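Local coordinates for cysteine desulfurase (PDB 6WCI), which catalyses the pyridoxal 5'-phosphate-dependent removal of sulfur from L-cysteine, yielding L-alanine and passing the sulfur to a carrier, at the interface of chains A and B. Sequence-based numbering; all coordinates share one arbitrary frame. Chains: chain A/B, Cysteine desulfurase.

Contact 1: the interface of chains A and B. Residues chain A 53-56, 251; chain B 68, 72-73.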
loop_
_atom_site.group_PDB
_atom_site.type_symbol
_atom_site.label_atom_id
_atom_site.label_comp_id
_atom_site.label_asym_id
_atom_site.label_seq_id
_atom_site.Cartn_x
_atom_site.Cartn_y
_atom_site.Cartn_z
ATOM N N THR A 53 3.178 -12.175 -11.150
ATOM C CA THR A 53 2.937 -12.271 -9.718
ATOM C C THR A 53 3.033 -13.741 -9.354
ATOM O O THR A 53 2.801 -14.615 -10.199
ATOM C CB THR A 53 1.579 -11.666 -9.303
ATOM O OG1 THR A 53 1.493 -11.597 -7.871
ATOM C CG2 THR A 53 0.403 -12.498 -9.819
ATOM N N GLY A 54 3.435 -14.008 -8.108
ATOM C CA GLY A 54 3.553 -15.363 -7.613
ATOM C C GLY A 54 2.309 -15.834 -6.864
ATOM O O GLY A 54 1.532 -15.034 -6.351
ATOM N N GLN A 55 2.130 -17.153 -6.808
ATOM C CA GLN A 55 0.999 -17.755 -6.114
ATOM C C GLN A 55 1.333 -17.978 -4.637
ATOM O O GLN A 55 2.497 -17.989 -4.236
ATOM C CB GLN A 55 0.587 -19.061 -6.802
ATOM C CG GLN A 55 0.175 -18.883 -8.286
ATOM C CD GLN A 55 -0.881 -17.794 -8.485
ATOM O OE1 GLN A 55 -1.597 -17.443 -7.557
ATOM N NE2 GLN A 55 -0.969 -17.251 -9.700
ATOM N N LYS A 56 0.271 -18.123 -3.808
ATOM C CA LYS A 56 0.421 -18.133 -2.357
ATOM C C LYS A 56 0.165 -19.509 -1.768
ATOM O O LYS A 56 -0.814 -20.173 -2.132
ATOM C CB LYS A 56 -0.549 -17.148 -1.685
ATOM C CG LYS A 56 -0.935 -15.971 -2.561
ATOM C CD LYS A 56 0.240 -15.025 -2.818
ATOM C CE LYS A 56 -0.169 -13.922 -3.795
ATOM N NZ LYS A 56 0.997 -13.115 -4.407
ATOM N N THR A 251 -0.574 -9.065 -1.786
ATOM C CA THR A 251 -0.358 -7.828 -2.519
ATOM C C THR A 251 -0.216 -6.651 -1.548
ATOM O O THR A 251 -0.566 -6.730 -0.357
ATOM C CB THR A 251 -1.504 -7.547 -3.497
ATOM O OG1 THR A 251 -2.764 -7.624 -2.801
ATOM C CG2 THR A 251 -1.470 -8.527 -4.703
ATOM N N TYR B 68 -7.106 -14.882 -3.646
ATOM C CA TYR B 68 -5.854 -15.631 -3.583
ATOM C C TYR B 68 -6.047 -17.084 -3.989
ATOM O O TYR B 68 -5.139 -17.686 -4.567
ATOM C CB TYR B 68 -5.249 -15.553 -2.182
ATOM C CG TYR B 68 -4.732 -14.190 -1.793
ATOM C CD1 TYR B 68 -3.804 -13.507 -2.596
ATOM C CD2 TYR B 68 -5.162 -13.580 -0.619
ATOM C CE1 TYR B 68 -3.324 -12.267 -2.225
ATOM C CE2 TYR B 68 -4.693 -12.343 -0.239
ATOM C CZ TYR B 68 -3.782 -11.679 -1.050
ATOM O OH TYR B 68 -3.316 -10.443 -0.662
ATOM N N ASN B 72 -5.827 -15.240 -8.473
ATOM C CA ASN B 72 -4.667 -14.401 -8.225
ATOM C C ASN B 72 -3.796 -14.300 -9.476
ATOM O O ASN B 72 -3.295 -15.311 -9.979
ATOM C CB ASN B 72 -3.880 -14.965 -7.051
ATOM C CG ASN B 72 -2.601 -14.217 -6.799
ATOM O OD1 ASN B 72 -2.616 -13.070 -6.352
ATOM N ND2 ASN B 72 -1.472 -14.865 -7.090
ATOM N N ALA B 73 -3.671 -13.080 -9.996
ATOM C CA ALA B 73 -2.848 -12.723 -11.148
ATOM C C ALA B 73 -2.700 -11.207 -11.120
ATOM O O ALA B 73 -3.356 -10.529 -10.330
ATOM C CB ALA B 73 -3.469 -13.196 -12.463
HETATM O O HOH W 1 -2.449 -17.898 -5.010
HETATM O O HOH W 2 -0.411 -11.609 -6.060
#
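B:Asn72 reaches across the dimer interface into the loop A:Thr53 to A:Lys56. Its CB passes beside OE1 of A:Gln55. CG of B:Asn72, anti to the backbone N (chi1 175°), points the amide at chain A and faces CE of A:Lys56 at 3.9 Å. At the tip, ND2 of B:Asn72 gives a nearly straight hydrogen bond of 2.6 Å to OE1 of A:Gln55, and a more bent one of 3.1 Å to the backbone O of A:Gly54. OE1 lies in the plane of the donating amide, whereas ND2 stands above the plane of the accepting one, the amides being perpendicular. NE2 of A:Gln55 returns a bond of 3.0 Å to the backbone O of B:Asn72. Two amides suit this place, since each offers both a donor and an acceptor. The other branch, OD1, binds water 2, which also meets OG1 of A:Thr53 and NZ of A:Lys56. NZ of A:Lys56, the side-chain amine, bonds to O of A:Gly54 at 2.8 Å, on the face opposite ND2, gripping the carbonyl from both sides. The aliphatic part of A:Lys56 leans on the ring of B:Tyr68, CG to CD1 3.8 Å, and the phenol OH accepts a long bond of 3.3 Å from A:Thr251 N. Water 1 links B:Tyr68 O to A:Gln55 OE1 and A:Lys56 N. Here the end of helix 58-70 of chain B meets two chain A loops, A:Thr251 lying five residues after the cofactor-bearing A:Lys246.

Contact 2: the interface of chains A and B. Residues chain A 273, 276-277, 279; chain B 144, 148, 386.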
loop_
_atom_site.group_PDB
_atom_site.type_symbol
_atom_site.label_atom_id
_atom_site.label_comp_id
_atom_site.label_asym_id
_atom_site.label_seq_id
_atom_site.Cartn_x
_atom_site.Cartn_y
_atom_site.Cartn_z
ATOM N N GLY A 273 0.628 10.069 10.895
ATOM C CA GLY A 273 0.752 9.346 12.148
ATOM C C GLY A 273 1.757 8.214 12.050
ATOM O O GLY A 273 2.152 7.791 10.963
ATOM N N ILE A 276 5.616 9.992 13.390
ATOM C CA ILE A 276 5.925 11.095 14.286
ATOM C C ILE A 276 6.138 10.553 15.689
ATOM O O ILE A 276 5.652 9.480 16.064
ATOM C CB ILE A 276 4.820 12.179 14.302
ATOM C CG1 ILE A 276 3.463 11.540 14.644
ATOM C CG2 ILE A 276 4.774 12.933 12.983
ATOM C CD1 ILE A 276 3.077 11.657 16.127
ATOM N N LYS A 277 6.859 11.329 16.484
ATOM C CA LYS A 277 6.940 11.150 17.922
ATOM C C LYS A 277 6.123 12.193 18.667
ATOM O O LYS A 277 5.324 11.845 19.544
ATOM C CB LYS A 277 8.406 11.217 18.354
ATOM C CG LYS A 277 8.661 10.996 19.820
ATOM C CD LYS A 277 10.153 11.089 20.070
ATOM C CE LYS A 277 10.912 10.227 19.058
ATOM N NZ LYS A 277 12.358 10.579 18.955
ATOM N N VAL A 279 3.829 15.866 17.773
ATOM C CA VAL A 279 3.307 16.796 16.777
ATOM C C VAL A 279 2.849 18.062 17.482
ATOM O O VAL A 279 2.100 18.001 18.466
ATOM C CB VAL A 279 2.159 16.171 15.962
ATOM C CG1 VAL A 279 1.472 17.240 15.106
ATOM C CG2 VAL A 279 2.684 15.054 15.079
ATOM N N HIS B 144 -3.197 13.847 12.512
ATOM C CA HIS B 144 -1.834 14.009 12.012
ATOM C C HIS B 144 -1.735 13.780 10.514
ATOM O O HIS B 144 -0.906 14.408 9.847
ATOM C CB HIS B 144 -0.892 13.061 12.741
ATOM C CG HIS B 144 -0.699 13.416 14.178
ATOM N ND1 HIS B 144 -0.118 12.559 15.085
ATOM C CD2 HIS B 144 -0.990 14.549 14.858
ATOM C CE1 HIS B 144 -0.076 13.142 16.271
ATOM N NE2 HIS B 144 -0.602 14.350 16.161
ATOM N N VAL B 148 0.854 16.742 9.268
ATOM C CA VAL B 148 2.277 16.529 8.988
ATOM C C VAL B 148 2.633 16.727 7.520
ATOM O O VAL B 148 3.668 17.350 7.242
ATOM C CB VAL B 148 2.720 15.167 9.528
ATOM C CG1 VAL B 148 4.209 14.984 9.364
ATOM C CG2 VAL B 148 2.300 15.035 10.992
ATOM N N HIS B 386 -2.385 15.307 18.452
ATOM C CA HIS B 386 -1.744 15.991 19.570
ATOM C C HIS B 386 -2.181 17.443 19.720
ATOM O O HIS B 386 -2.416 17.863 20.865
ATOM C CB HIS B 386 -0.219 15.896 19.434
ATOM C CG HIS B 386 0.311 14.499 19.538
ATOM N ND1 HIS B 386 1.659 14.211 19.505
ATOM C CD2 HIS B 386 -0.325 13.313 19.674
ATOM C CE1 HIS B 386 1.829 12.906 19.621
ATOM N NE2 HIS B 386 0.642 12.338 19.718
#
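The imidazole of B:His144 carries the methyl CG2 of A:Val279 over the centre of one face, 3.5 Å from the ring centroid, a CH-pi contact. At its edge, in plane, lies CB of B:His386. The second imidazole, B:His386, has CE1 of B:His144 above the centre of one face, while the backbone O atoms of A:Lys277 and A:Val279 lie in plane at its edge. Histidine suits both places: B:His144 takes a methyl on its face and B:His386 the other imidazole, yet each still uses a ring nitrogen. ND1 of B:His386 accepts a fairly straight hydrogen bond from A:Val279 N (3.2 Å), tilted out of the ring plane. NE2 of B:His144 accepts from B:His386 N at 3.1 Å, helping to position that residue. A:Ile276 comes in at about a right angle to B:His144: with chi1 at 55°, CG1 turns toward the ring and CD1 reaches its CE1 at 3.5 Å. CG2 touches CG2 of B:Val148 at 3.8 Å. B:His386 lies two residues after B:Cys384, the family's catalytic cysteine, here S-hydroxycysteine, so chain A may help position that loop. The segment around strand 276-276 thus lies against the 3-10 helix 144-146 and the starts of helices 148-157 and 386-392.

Contact 3: the interface of chains A and B. Residues chain A 35, 38, 40, 45, 47; chain B 70-72, 82.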
loop_
_atom_site.group_PDB
_atom_site.type_symbol
_atom_site.label_atom_id
_atom_site.label_comp_id
_atom_site.label_asym_id
_atom_site.label_seq_id
_atom_site.Cartn_x
_atom_site.Cartn_y
_atom_site.Cartn_z
ATOM N N LEU A 35 -4.529 -22.249 -5.733
ATOM C CA LEU A 35 -4.868 -21.688 -7.036
ATOM C C LEU A 35 -4.485 -22.633 -8.178
ATOM O O LEU A 35 -5.159 -22.658 -9.215
ATOM C CB LEU A 35 -4.207 -20.331 -7.217
ATOM C CG LEU A 35 -4.674 -19.772 -8.558
ATOM C CD1 LEU A 35 -5.378 -18.470 -8.420
ATOM C CD2 LEU A 35 -3.515 -19.713 -9.563
ATOM N N ARG A 38 -7.016 -24.356 -10.227
ATOM C CA ARG A 38 -7.893 -23.647 -11.156
ATOM C C ARG A 38 -7.974 -24.362 -12.496
ATOM O O ARG A 38 -7.031 -25.025 -12.939
ATOM C CB ARG A 38 -7.392 -22.217 -11.420
ATOM C CG ARG A 38 -8.263 -21.063 -10.931
ATOM C CD ARG A 38 -9.785 -21.265 -11.096
ATOM N NE ARG A 38 -10.335 -20.823 -12.380
ATOM C CZ ARG A 38 -10.676 -19.569 -12.681
ATOM N NH1 ARG A 38 -10.508 -18.587 -11.803
ATOM N NH2 ARG A 38 -11.182 -19.292 -13.876
ATOM N N VAL A 40 -9.169 -22.980 -16.454
ATOM C CA VAL A 40 -9.496 -21.820 -17.275
ATOM C C VAL A 40 -9.839 -22.328 -18.664
ATOM O O VAL A 40 -9.207 -23.269 -19.160
ATOM C CB VAL A 40 -8.334 -20.796 -17.341
ATOM C CG1 VAL A 40 -8.053 -20.165 -15.962
ATOM C CG2 VAL A 40 -7.080 -21.442 -17.882
ATOM N N LEU A 45 -5.203 -25.399 -15.422
ATOM C CA LEU A 45 -4.329 -24.250 -15.577
ATOM C C LEU A 45 -2.869 -24.666 -15.509
ATOM O O LEU A 45 -2.482 -25.493 -14.679
ATOM C CB LEU A 45 -4.629 -23.223 -14.476
ATOM C CG LEU A 45 -3.623 -22.089 -14.253
ATOM C CD1 LEU A 45 -3.828 -21.028 -15.292
ATOM C CD2 LEU A 45 -3.731 -21.504 -12.831
ATOM N N TYR A 47 0.310 -22.346 -14.887
ATOM C CA TYR A 47 0.623 -20.958 -14.532
ATOM C C TYR A 47 2.125 -20.763 -14.696
ATOM O O TYR A 47 2.908 -21.127 -13.817
ATOM C CB TYR A 47 0.150 -20.610 -13.115
ATOM C CG TYR A 47 0.317 -19.129 -12.813
ATOM C CD1 TYR A 47 -0.585 -18.199 -13.308
ATOM C CD2 TYR A 47 1.408 -18.660 -12.080
ATOM C CE1 TYR A 47 -0.426 -16.837 -13.055
ATOM C CE2 TYR A 47 1.578 -17.296 -11.828
ATOM C CZ TYR A 47 0.655 -16.392 -12.318
ATOM O OH TYR A 47 0.818 -15.029 -12.097
ATOM N N ARG B 70 -8.384 -18.393 -6.133
ATOM C CA ARG B 70 -9.113 -18.699 -7.359
ATOM C C ARG B 70 -8.755 -17.851 -8.566
ATOM O O ARG B 70 -8.973 -18.318 -9.687
ATOM C CB ARG B 70 -10.626 -18.603 -7.119
ATOM C CG ARG B 70 -11.189 -19.639 -6.127
ATOM C CD ARG B 70 -11.431 -20.960 -6.812
ATOM N NE ARG B 70 -12.356 -20.820 -7.936
ATOM C CZ ARG B 70 -12.558 -21.761 -8.853
ATOM N NH1 ARG B 70 -11.895 -22.910 -8.783
ATOM N NH2 ARG B 70 -13.416 -21.553 -9.846
ATOM N N TYR B 71 -8.241 -16.634 -8.408
ATOM C CA TYR B 71 -7.864 -15.893 -9.617
ATOM C C TYR B 71 -6.770 -14.874 -9.332
ATOM O O TYR B 71 -6.730 -13.798 -9.938
ATOM C CB TYR B 71 -9.069 -15.221 -10.283
ATOM C CG TYR B 71 -9.849 -14.218 -9.448
ATOM C CD1 TYR B 71 -10.695 -14.630 -8.423
ATOM C CD2 TYR B 71 -9.782 -12.861 -9.730
ATOM C CE1 TYR B 71 -11.426 -13.708 -7.682
ATOM C CE2 TYR B 71 -10.499 -11.931 -9.000
ATOM C CZ TYR B 71 -11.321 -12.356 -7.981
ATOM O OH TYR B 71 -12.025 -11.411 -7.261
ATOM N N ASN B 72 -5.827 -15.240 -8.473
ATOM C CA ASN B 72 -4.667 -14.401 -8.225
ATOM C C ASN B 72 -3.796 -14.300 -9.476
ATOM O O ASN B 72 -3.295 -15.311 -9.979
ATOM C CB ASN B 72 -3.880 -14.965 -7.051
ATOM C CG ASN B 72 -2.601 -14.217 -6.799
ATOM O OD1 ASN B 72 -2.616 -13.070 -6.352
ATOM N ND2 ASN B 72 -1.472 -14.865 -7.090
ATOM N N LEU B 82 -6.904 -15.606 -15.991
ATOM C CA LEU B 82 -6.854 -15.110 -14.615
ATOM C C LEU B 82 -6.527 -13.624 -14.562
ATOM O O LEU B 82 -7.110 -12.880 -13.763
ATOM C CB LEU B 82 -5.845 -15.913 -13.795
ATOM C CG LEU B 82 -6.161 -17.405 -13.619
ATOM C CD1 LEU B 82 -5.279 -18.023 -12.548
ATOM C CD2 LEU B 82 -7.642 -17.622 -13.291
#
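A:Arg38 hands its guanidinium nitrogen NH1 to the backbone O of B:Arg70, in a bent hydrogen bond of 2.6 Å. The donor is tilted from the carbonyl plane. The same guanidinium presents a face to B:Leu82, whose CD2 sits over its rim. Chi1 and chi2 of A:Arg38 place its CD over the guanidinium of B:Arg70, offset toward the rim and 3.6 Å from CZ; chi3 (-89°) then turns its own guanidinium, helping bring NH1 to the carbonyl. The two planes are only 20° apart, but the contact is made by a methylene, and the like charges may repel mildly. A long arginine suits this place, offering both a polar tip and an aliphatic stem. Farther along, B:Leu82, near the start of helix 81-101, meets a greasy wall on chain A: CD2 touches CG1 of A:Val40 (strand 39-40) at 3.7 Å, and CD1 meets, tip to tip, CD2 of the loop residue A:Leu45 and, at 3.9 Å, CD2 of A:Leu35 (3-10 helix 34-37). Branched aliphatic side chains suit it, packing together without needing hydrogen-bond partners. In A:Leu35, chi1 (-177°) directs CG toward chain B and chi2 helps place CD1, which lies 3.3 Å from N of B:Asn72 and 3.4 Å from N of B:Tyr71.

Contacts 1 and 3 are neighbours, their C-alpha centres about 9 Å apart, and share B:Asn72. Both lie at the C-terminal end of helix 58-70 in chain B, contact 3 also engaging the start of helix 81-101; contact 1 works mainly through polar bonds and water, contact 3 mainly through aliphatic packing and an arginine. Contact 2 lies far off, about 35 and 43 Å from contacts 1 and 3 between C-alpha centres, and uses other elements of both chains. Because the interface is two-fold symmetric, each contact recurs with the chains exchanged. The two subunits are therefore held at widely spaced points, which should resist rocking and is consistent with a stable dimer.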